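Local coordinates for mandelate racemase/muconate lactonizing enzyme, C-terminal domain protein (Paracoccus denitrificans, PDB 4DWD), which binds magnesium and may act as a hydro-lyase, as some members of the enolase superfamily do, at residues B[29-32]-B[36-39]; B[80-85]-B[89-94]; B[232-237]-B[258-263]; B[323-328]-B[340-345]. One frame throughout, in Å; residues are numbered along the deposited sequence.

In the fold
Contacts 1 and 2 belong to the N-terminal domain, and contacts 3 and 4 to the C-terminal barrel domain. They follow one another along the chain. Contact 1 joins strands 24-32 and 37-42 at the edge of the antiparallel sheet. Contact 2 joins the end of helix 71-81 to the start of helix 90-110; its centre is about 22 Å from that of contact 1. Contact 3 pairs two outer helices of the barrel, and contact 4 sits by strand 323-325; their centres are about 30 Å apart. None of the four touches another. Contacts 3 and 4 share the barrel that carries the metal ligands Asp197, Glu223 and Glu249.

Contact 1 (B[29-32]-B[36-39]); sequences RITA and TVGW
Arg29 and Trp39 run side by side on one face of a beta hairpin. They form a non-hydrogen-bonded pair of the antiparallel strands. CB of Arg29 lies over one face of the indole, toward its rim, 4.0 Å from the centroid of the Trp39 six-membered ring, a CH-pi contact. With CG anti to the backbone N (chi1 175°), the chain runs past both Val37 and the ring. CG of Arg29 meets CG1 of Val37 at 3.5 Å, and CD rests 3.6 Å from CZ2 of Trp39. At chi3 (57°) the chain bends. NH1 then comes 3.9 Å from CZ2 of Trp39, with the guanidinium turned 58° from the ring, so this is no flat stack. The tip is held by Glu9, which takes a salt bridge from NH2. Leu364 of helix 361-367 packs on both, and Trp39 also touches Val359, which with Glu361 binds calcium in a crystal structure of this protein. Were Trp39 exchanged for an alanine, CB and CD of Arg29 would probably lose the ring they lie against, and a gap would open there. Beneath the side chains, Ile30 and Gly38 exchange two backbone bonds: Ile30 N to Gly38 O at 2.9 Å and Gly38 N to Ile30 O at 2.8 Å. Ala32 N adds a third to Thr36 O at 2.9 Å. Ile30 points to the other face of the sheet and packs on helix 90-110. The chemistry is divided: backbone bonds fix the hairpin register, and the aliphatic part of a charged side chain lies against an aromatic ring while its charge is met by a carboxylate.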
# COMPACT_ATOMS: atom_id res chain seq x y z
N ARG B 29 -5.72 0.84 -47.98
CA ARG B 29 -4.87 1.44 -49.00
C ARG B 29 -5.17 2.93 -49.06
O ARG B 29 -6.31 3.33 -49.29
CB ARG B 29 -5.09 0.78 -50.37
CG ARG B 29 -4.29 1.47 -51.48
CD ARG B 29 -4.30 0.70 -52.79
NE ARG B 29 -5.64 0.46 -53.30
CZ ARG B 29 -5.93 -0.49 -54.18
NH1 ARG B 29 -4.97 -1.30 -54.63
NH2 ARG B 29 -7.17 -0.66 -54.59
N ILE B 30 -4.14 3.74 -48.82
CA ILE B 30 -4.27 5.20 -48.92
C ILE B 30 -3.48 5.69 -50.13
O ILE B 30 -2.30 5.42 -50.25
CB ILE B 30 -3.82 5.92 -47.62
CG1 ILE B 30 -4.57 5.34 -46.42
CG2 ILE B 30 -4.06 7.43 -47.73
CD1 ILE B 30 -4.37 6.06 -45.09
N THR B 31 -4.16 6.44 -51.00
CA THR B 31 -3.55 6.99 -52.20
C THR B 31 -3.43 8.49 -52.02
O THR B 31 -4.41 9.16 -51.64
CB THR B 31 -4.37 6.65 -53.45
OG1 THR B 31 -4.57 5.23 -53.49
CG2 THR B 31 -3.64 7.10 -54.72
N ALA B 32 -2.24 9.02 -52.26
CA ALA B 32 -2.01 10.46 -52.18
C ALA B 32 -2.37 11.10 -53.52
O ALA B 32 -2.57 10.41 -54.52
CB ALA B 32 -0.56 10.74 -51.83
N THR B 36 0.99 8.13 -55.32
CA THR B 36 1.71 7.20 -54.45
C THR B 36 0.72 6.52 -53.49
O THR B 36 -0.32 7.10 -53.14
CB THR B 36 2.85 7.87 -53.66
OG1 THR B 36 2.32 8.93 -52.86
CG2 THR B 36 3.91 8.42 -54.60
N VAL B 37 1.07 5.31 -53.07
CA VAL B 37 0.17 4.47 -52.28
C VAL B 37 0.85 4.05 -50.98
O VAL B 37 2.03 3.71 -50.97
CB VAL B 37 -0.24 3.21 -53.09
CG1 VAL B 37 -0.99 2.22 -52.23
CG2 VAL B 37 -1.08 3.61 -54.29
N GLY B 38 0.11 4.10 -49.87
CA GLY B 38 0.57 3.52 -48.61
C GLY B 38 -0.35 2.40 -48.16
O GLY B 38 -1.58 2.46 -48.34
N TRP B 39 0.24 1.38 -47.55
CA TRP B 39 -0.49 0.20 -47.09
C TRP B 39 -0.51 0.08 -45.59
O TRP B 39 0.52 0.18 -44.93
CB TRP B 39 0.16 -1.05 -47.67
CG TRP B 39 -0.21 -1.24 -49.12
CD1 TRP B 39 0.54 -0.93 -50.24
CD2 TRP B 39 -1.47 -1.78 -49.62
NE1 TRP B 39 -0.16 -1.25 -51.38
CE2 TRP B 39 -1.37 -1.76 -51.07
CE3 TRP B 39 -2.64 -2.27 -49.02
CZ2 TRP B 39 -2.41 -2.22 -51.89
CZ3 TRP B 39 -3.67 -2.72 -49.84
CH2 TRP B 39 -3.56 -2.69 -51.25

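Contact 2 (B[80-85]-B[89-94])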
# COMPACT_ATOMS: atom_id res chain seq x y z
N HIS B 80 -10.43 10.57 -30.76
CA HIS B 80 -11.39 11.21 -29.88
C HIS B 80 -12.79 11.25 -30.45
O HIS B 80 -13.76 11.14 -29.71
CB HIS B 80 -10.82 12.53 -29.35
CG HIS B 80 -9.73 12.31 -28.31
ND1 HIS B 80 -8.48 11.93 -28.65
CD2 HIS B 80 -9.77 12.31 -26.91
CE1 HIS B 80 -7.74 11.75 -27.53
NE2 HIS B 80 -8.53 11.97 -26.47
N ARG B 81 -12.91 11.36 -31.77
CA ARG B 81 -14.23 11.24 -32.43
C ARG B 81 -14.82 9.84 -32.25
O ARG B 81 -16.04 9.67 -32.14
CB ARG B 81 -14.13 11.53 -33.93
CG ARG B 81 -13.63 12.93 -34.26
CD ARG B 81 -14.44 13.62 -35.35
NE ARG B 81 -14.73 12.79 -36.51
CZ ARG B 81 -14.93 13.27 -37.74
NH1 ARG B 81 -15.20 12.44 -38.74
NH2 ARG B 81 -14.85 14.57 -37.97
N LEU B 82 -13.94 8.84 -32.22
CA LEU B 82 -14.36 7.44 -32.17
C LEU B 82 -14.37 6.84 -30.77
O LEU B 82 -14.62 5.64 -30.60
CB LEU B 82 -13.44 6.59 -33.05
CG LEU B 82 -13.39 6.85 -34.55
CD1 LEU B 82 -12.50 5.81 -35.21
CD2 LEU B 82 -14.79 6.82 -35.13
N VAL B 83 -14.13 7.66 -29.75
CA VAL B 83 -13.89 7.12 -28.42
C VAL B 83 -15.07 6.30 -27.90
O VAL B 83 -14.88 5.29 -27.23
CB VAL B 83 -13.48 8.25 -27.43
CG1 VAL B 83 -14.63 9.22 -27.20
CG2 VAL B 83 -12.96 7.69 -26.11
N LYS B 84 -16.29 6.70 -28.26
CA LYS B 84 -17.48 6.01 -27.75
C LYS B 84 -17.77 4.71 -28.49
O LYS B 84 -18.74 4.03 -28.17
CB LYS B 84 -18.70 6.93 -27.74
CG LYS B 84 -18.53 8.25 -26.99
CD LYS B 84 -19.05 8.12 -25.57
CE LYS B 84 -19.10 9.46 -24.84
NZ LYS B 84 -20.31 9.56 -23.99
N LEU B 85 -16.91 4.36 -29.45
CA LEU B 85 -16.92 3.02 -30.06
C LEU B 85 -16.13 2.01 -29.25
O LEU B 85 -16.05 0.83 -29.62
CB LEU B 85 -16.42 3.05 -31.52
CG LEU B 85 -17.20 3.94 -32.49
CD1 LEU B 85 -16.58 3.84 -33.88
CD2 LEU B 85 -18.69 3.57 -32.51
N GLY B 89 -10.08 -2.52 -29.56
CA GLY B 89 -10.35 -3.60 -30.52
C GLY B 89 -10.68 -3.04 -31.90
O GLY B 89 -9.80 -2.65 -32.65
N ILE B 90 -11.97 -3.02 -32.23
CA ILE B 90 -12.37 -2.63 -33.57
C ILE B 90 -11.85 -1.25 -33.99
O ILE B 90 -11.23 -1.09 -35.06
CB ILE B 90 -13.91 -2.68 -33.70
CG1 ILE B 90 -14.38 -4.15 -33.69
CG2 ILE B 90 -14.36 -2.01 -35.00
CD1 ILE B 90 -15.85 -4.32 -33.38
N ALA B 91 -12.08 -0.24 -33.15
CA ALA B 91 -11.69 1.11 -33.51
C ALA B 91 -10.18 1.32 -33.44
O ALA B 91 -9.61 1.97 -34.32
CB ALA B 91 -12.44 2.14 -32.67
N THR B 92 -9.52 0.79 -32.41
CA THR B 92 -8.07 0.95 -32.36
C THR B 92 -7.37 0.25 -33.53
O THR B 92 -6.35 0.75 -34.01
CB THR B 92 -7.43 0.53 -31.02
OG1 THR B 92 -7.75 -0.84 -30.71
CG2 THR B 92 -7.94 1.44 -29.88
N ALA B 93 -7.89 -0.89 -33.99
CA ALA B 93 -7.30 -1.56 -35.16
C ALA B 93 -7.52 -0.76 -36.44
O ALA B 93 -6.62 -0.68 -37.28
CB ALA B 93 -7.84 -2.98 -35.32
N ALA B 94 -8.70 -0.15 -36.59
CA ALA B 94 -8.96 0.75 -37.71
C ALA B 94 -7.97 1.91 -37.74
O ALA B 94 -7.40 2.24 -38.79
CB ALA B 94 -10.39 1.26 -37.64
O HOH W 1 -13.88 -0.73 -30.82
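Leu82 and Leu85 reach toward Ala91 with the same torsions. In each, CG is anti to the carbonyl carbon (chi1 -63° in Leu82, -60° in Leu85) and CD1 extends away from CA. Leu82 touches with its tip: CD1 is 4.5 Å from CB of Ala91. Leu85 touches with its base: its CB is 4.2 Å from the same methyl. Ala91 therefore takes two leucines on one small carbon. Beside this patch a water accepts from Ala91 N at 3.0 Å and lies 2.9 Å from Leu85 O, which it may bond. Ala91 is in the first turn of helix 90-110, where backbone N-H groups have no acceptor in the preceding turn. Gly89 is the N-cap of that helix. Its O accepts from Ala93 N at 2.9 Å, and its N gives a weak bond to Thr92 OG1, whose hydroxyl also bonds Lys274 O. The contact joins the end of helix 71-81 to the next helix of the N-terminal domain. A second subunit closes on this corner: Leu85 packs on Ile90 of that subunit, and Lys84 forms a salt bridge with its Glu249, a calcium ligand in a crystal structure of this protein. The corner thus reaches a neighbour's metal site. Apolar contact is slight here, and a water beside it probably carries the polar link.

Contact 3 (B[232-237]-B[258-263])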
# COMPACT_ATOMS: atom_id res chain seq x y z
N GLY B 232 -5.71 -7.23 -12.62
CA GLY B 232 -5.12 -7.45 -11.30
C GLY B 232 -4.56 -8.85 -11.15
O GLY B 232 -3.40 -9.03 -10.70
N ALA B 233 -5.34 -9.85 -11.57
CA ALA B 233 -4.91 -11.25 -11.50
C ALA B 233 -3.71 -11.53 -12.39
O ALA B 233 -2.80 -12.28 -11.99
CB ALA B 233 -6.05 -12.17 -11.85
N MSE B 234 -3.69 -10.94 -13.58
CA MSE B 234 -2.56 -11.12 -14.49
C MSE B 234 -1.28 -10.66 -13.85
O MSE B 234 -0.28 -11.38 -13.86
CB MSE B 234 -2.84 -10.33 -15.77
CG MSE B 234 -1.85 -10.59 -16.90
SE MSE B 234 -2.13 -12.31 -17.83
CE MSE B 234 -3.78 -11.75 -18.74
N GLY B 235 -1.29 -9.47 -13.26
CA GLY B 235 -0.10 -8.93 -12.61
C GLY B 235 0.26 -9.67 -11.33
O GLY B 235 1.44 -9.79 -11.00
N GLU B 236 -0.75 -10.16 -10.62
CA GLU B 236 -0.52 -10.96 -9.41
C GLU B 236 0.22 -12.25 -9.75
O GLU B 236 1.21 -12.61 -9.09
CB GLU B 236 -1.85 -11.30 -8.73
CG GLU B 236 -1.69 -12.25 -7.54
CD GLU B 236 -3.01 -12.53 -6.85
OE1 GLU B 236 -3.73 -11.56 -6.54
OE2 GLU B 236 -3.31 -13.73 -6.61
N VAL B 237 -0.24 -12.92 -10.81
CA VAL B 237 0.40 -14.15 -11.23
C VAL B 237 1.83 -13.84 -11.67
O VAL B 237 2.77 -14.59 -11.31
CB VAL B 237 -0.40 -14.85 -12.35
CG1 VAL B 237 0.40 -15.99 -13.00
CG2 VAL B 237 -1.73 -15.36 -11.81
N LYS B 258 -0.30 1.06 -19.37
CA LYS B 258 0.20 1.56 -18.09
C LYS B 258 -0.41 0.75 -16.92
O LYS B 258 0.31 0.36 -16.01
CB LYS B 258 -0.11 3.06 -17.98
CG LYS B 258 0.30 3.72 -16.67
CD LYS B 258 -0.82 3.70 -15.61
CE LYS B 258 -2.06 4.50 -16.00
NZ LYS B 258 -3.14 4.42 -14.96
N ASP B 259 -1.72 0.52 -16.97
CA ASP B 259 -2.39 -0.23 -15.91
C ASP B 259 -1.88 -1.67 -15.83
O ASP B 259 -1.73 -2.22 -14.74
CB ASP B 259 -3.91 -0.22 -16.12
CG ASP B 259 -4.53 1.13 -15.79
OD1 ASP B 259 -3.97 1.86 -14.96
OD2 ASP B 259 -5.59 1.47 -16.37
N LEU B 260 -1.59 -2.27 -16.99
CA LEU B 260 -1.07 -3.63 -17.00
C LEU B 260 0.31 -3.67 -16.35
O LEU B 260 0.61 -4.58 -15.57
CB LEU B 260 -1.04 -4.13 -18.45
CG LEU B 260 -0.59 -5.58 -18.66
CD1 LEU B 260 -1.58 -6.56 -18.06
CD2 LEU B 260 -0.44 -5.83 -20.16
N ILE B 261 1.14 -2.68 -16.64
CA ILE B 261 2.46 -2.59 -16.03
C ILE B 261 2.32 -2.38 -14.51
O ILE B 261 2.99 -3.06 -13.72
CB ILE B 261 3.26 -1.46 -16.69
CG1 ILE B 261 3.63 -1.87 -18.12
CG2 ILE B 261 4.50 -1.13 -15.87
CD1 ILE B 261 4.24 -0.73 -18.92
N LEU B 262 1.43 -1.47 -14.10
CA LEU B 262 1.30 -1.22 -12.67
C LEU B 262 0.78 -2.44 -11.90
O LEU B 262 1.10 -2.62 -10.73
CB LEU B 262 0.46 0.04 -12.40
CG LEU B 262 1.03 1.41 -12.81
CD1 LEU B 262 0.11 2.52 -12.30
CD2 LEU B 262 2.48 1.66 -12.41
N SER B 263 0.03 -3.30 -12.59
CA SER B 263 -0.48 -4.51 -11.95
C SER B 263 0.62 -5.50 -11.61
O SER B 263 0.42 -6.37 -10.76
CB SER B 263 -1.53 -5.20 -12.84
OG SER B 263 -0.92 -6.00 -13.84
O HOH W 2 -2.01 -7.02 -9.49
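Ser263 sets its side chain against Gly235, where the two helices come nearest. Its OG stands between the backbone N and the carbonyl carbon (chi1 82°). From there it gives a 2.7 Å hydrogen bond back to Leu260 O and a weak one to Val231 O. The same OG is 3.3 Å from CA of Gly235. Ser263 O approaches that CA too, at 3.2 Å in a CA-H...O contact, and a CB on residue 235 would collide with Ser263 O. A water bridges Gly232 O and Ser263 O, at 2.7 and 2.8 Å. CG of Met234 (selenomethionine) meets CD1 of Leu260 at 4.2 Å. With CG anti to the backbone N and chi2 near 66°, CD1 is the leucine branch that bends to it. The helices, 231-240 and 254-263, are neighbours on the outside of the TIM barrel. Their axes come within 8.3 Å and cross at -42°. With an alanine here instead of Ser263, Leu260 O would probably lose its hydroxyl partner and a gap would open beside Gly235. Close approach thus rests on a glycine and a bridging water, while the serine hydroxyl is tied mainly to its own helix.

Contact 4 (B[323-328]-B[340-345]); sequences VELADR and AEPVDG
Leu325 and Ala340 bring the two backbones nearest, with their CA atoms 8.0 Å apart. No backbone hydrogen bond spans the contact. Segment 323-328 starts as strand 323-325 and stays extended through Asp327, then turns at Arg328, which has left-handed helical backbone angles. Segment 340-345 has no regular secondary structure. Pro342 has polyproline-like angles, and the chain turns at Asp344 and Gly345, both with positive phi. Strand 323-325 pairs in parallel with strand 125-132 of the C-terminal barrel domain, the TIM barrel of the enolase superfamily. Strand 346-348 pairs antiparallel with the same strand 125-132, so the loop 340-345 leads back to the barrel sheet. Side chains bridge the distance that the backbones leave. Leu325 has CG anti to the backbone N (chi1 178°), and at chi2 64° its CD2 branch prolongs the chain. That methyl meets the proline ring at its CG-CD bond: CD2 is 3.8 Å from CG of Pro342 and 3.9 Å from CD of Pro342. The leucine and proline side chains cross at about a right angle. The other methyl, CD1, turns to Ala340 and stops 4.3 Å from its CB. The leucine fork thus divides its two branches between two residues of the loop. Phe347 touches Leu325 and Ala340, and Pro342 packs on Cys128 of strand 125-132. On the helix side, His306 of helix 304-314 lies against Ala340.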
# COMPACT_ATOMS: atom_id res chain seq x y z
N VAL B 323 11.48 -11.76 -32.81
CA VAL B 323 10.27 -11.34 -33.53
C VAL B 323 9.34 -12.53 -33.76
O VAL B 323 9.76 -13.59 -34.23
CB VAL B 323 10.66 -10.75 -34.90
CG1 VAL B 323 9.42 -10.36 -35.69
CG2 VAL B 323 11.57 -9.54 -34.73
N GLU B 324 8.06 -12.36 -33.45
CA GLU B 324 7.08 -13.43 -33.65
C GLU B 324 6.86 -13.80 -35.11
O GLU B 324 6.65 -12.93 -35.97
CB GLU B 324 5.74 -13.05 -33.01
CG GLU B 324 4.74 -14.21 -33.09
CD GLU B 324 3.52 -14.06 -32.20
OE1 GLU B 324 3.24 -12.95 -31.70
OE2 GLU B 324 2.82 -15.07 -32.02
N LEU B 325 6.93 -15.11 -35.38
CA LEU B 325 6.58 -15.70 -36.67
C LEU B 325 5.52 -16.79 -36.44
O LEU B 325 5.82 -17.93 -36.05
CB LEU B 325 7.81 -16.25 -37.39
CG LEU B 325 7.52 -16.94 -38.74
CD1 LEU B 325 6.96 -15.94 -39.75
CD2 LEU B 325 8.78 -17.60 -39.27
N ALA B 326 4.27 -16.41 -36.69
CA ALA B 326 3.13 -17.28 -36.36
C ALA B 326 2.73 -18.23 -37.50
O ALA B 326 3.33 -18.22 -38.58
CB ALA B 326 1.95 -16.45 -35.88
N ASP B 327 1.70 -19.04 -37.24
CA ASP B 327 1.29 -20.12 -38.14
C ASP B 327 0.88 -19.65 -39.52
O ASP B 327 0.36 -18.55 -39.70
CB ASP B 327 0.12 -20.89 -37.52
CG ASP B 327 0.32 -21.17 -36.04
OD1 ASP B 327 0.19 -20.22 -35.25
OD2 ASP B 327 0.60 -22.33 -35.69
N ARG B 328 1.13 -20.51 -40.50
CA ARG B 328 0.64 -20.30 -41.87
C ARG B 328 1.09 -18.99 -42.48
O ARG B 328 0.34 -18.33 -43.21
CB ARG B 328 -0.89 -20.45 -41.93
CG ARG B 328 -1.42 -21.80 -41.47
CD ARG B 328 -0.90 -22.95 -42.32
NE ARG B 328 -0.94 -22.64 -43.75
CZ ARG B 328 -1.99 -22.88 -44.54
NH1 ARG B 328 -3.10 -23.43 -44.05
NH2 ARG B 328 -1.93 -22.56 -45.83
N ALA B 340 6.84 -12.09 -44.93
CA ALA B 340 7.75 -12.66 -43.93
C ALA B 340 8.25 -14.05 -44.33
O ALA B 340 7.47 -14.95 -44.63
CB ALA B 340 7.05 -12.75 -42.58
N GLU B 341 9.57 -14.21 -44.31
CA GLU B 341 10.21 -15.48 -44.68
C GLU B 341 11.62 -15.45 -44.10
O GLU B 341 12.49 -14.73 -44.60
CB GLU B 341 10.25 -15.64 -46.20
CG GLU B 341 10.87 -16.93 -46.72
CD GLU B 341 10.67 -17.09 -48.22
OE1 GLU B 341 9.80 -16.38 -48.78
OE2 GLU B 341 11.38 -17.90 -48.83
N PRO B 342 11.85 -16.22 -43.02
CA PRO B 342 13.15 -16.13 -42.37
C PRO B 342 14.28 -16.73 -43.22
O PRO B 342 14.04 -17.65 -44.00
CB PRO B 342 12.95 -16.95 -41.09
CG PRO B 342 11.88 -17.93 -41.43
CD PRO B 342 10.98 -17.25 -42.42
N VAL B 343 15.48 -16.17 -43.08
CA VAL B 343 16.69 -16.69 -43.73
C VAL B 343 17.71 -16.86 -42.61
O VAL B 343 18.01 -15.90 -41.90
CB VAL B 343 17.21 -15.71 -44.80
CG1 VAL B 343 18.56 -16.16 -45.35
CG2 VAL B 343 16.20 -15.55 -45.92
N ASP B 344 18.23 -18.08 -42.45
CA ASP B 344 19.18 -18.38 -41.37
C ASP B 344 18.64 -17.93 -40.01
O ASP B 344 19.39 -17.42 -39.17
CB ASP B 344 20.56 -17.75 -41.64
CG ASP B 344 21.21 -18.28 -42.91
OD1 ASP B 344 20.87 -19.40 -43.35
OD2 ASP B 344 22.08 -17.57 -43.47
N GLY B 345 17.33 -18.11 -39.83
CA GLY B 345 16.65 -17.80 -38.57
C GLY B 345 16.38 -16.33 -38.30
O GLY B 345 16.00 -15.97 -37.18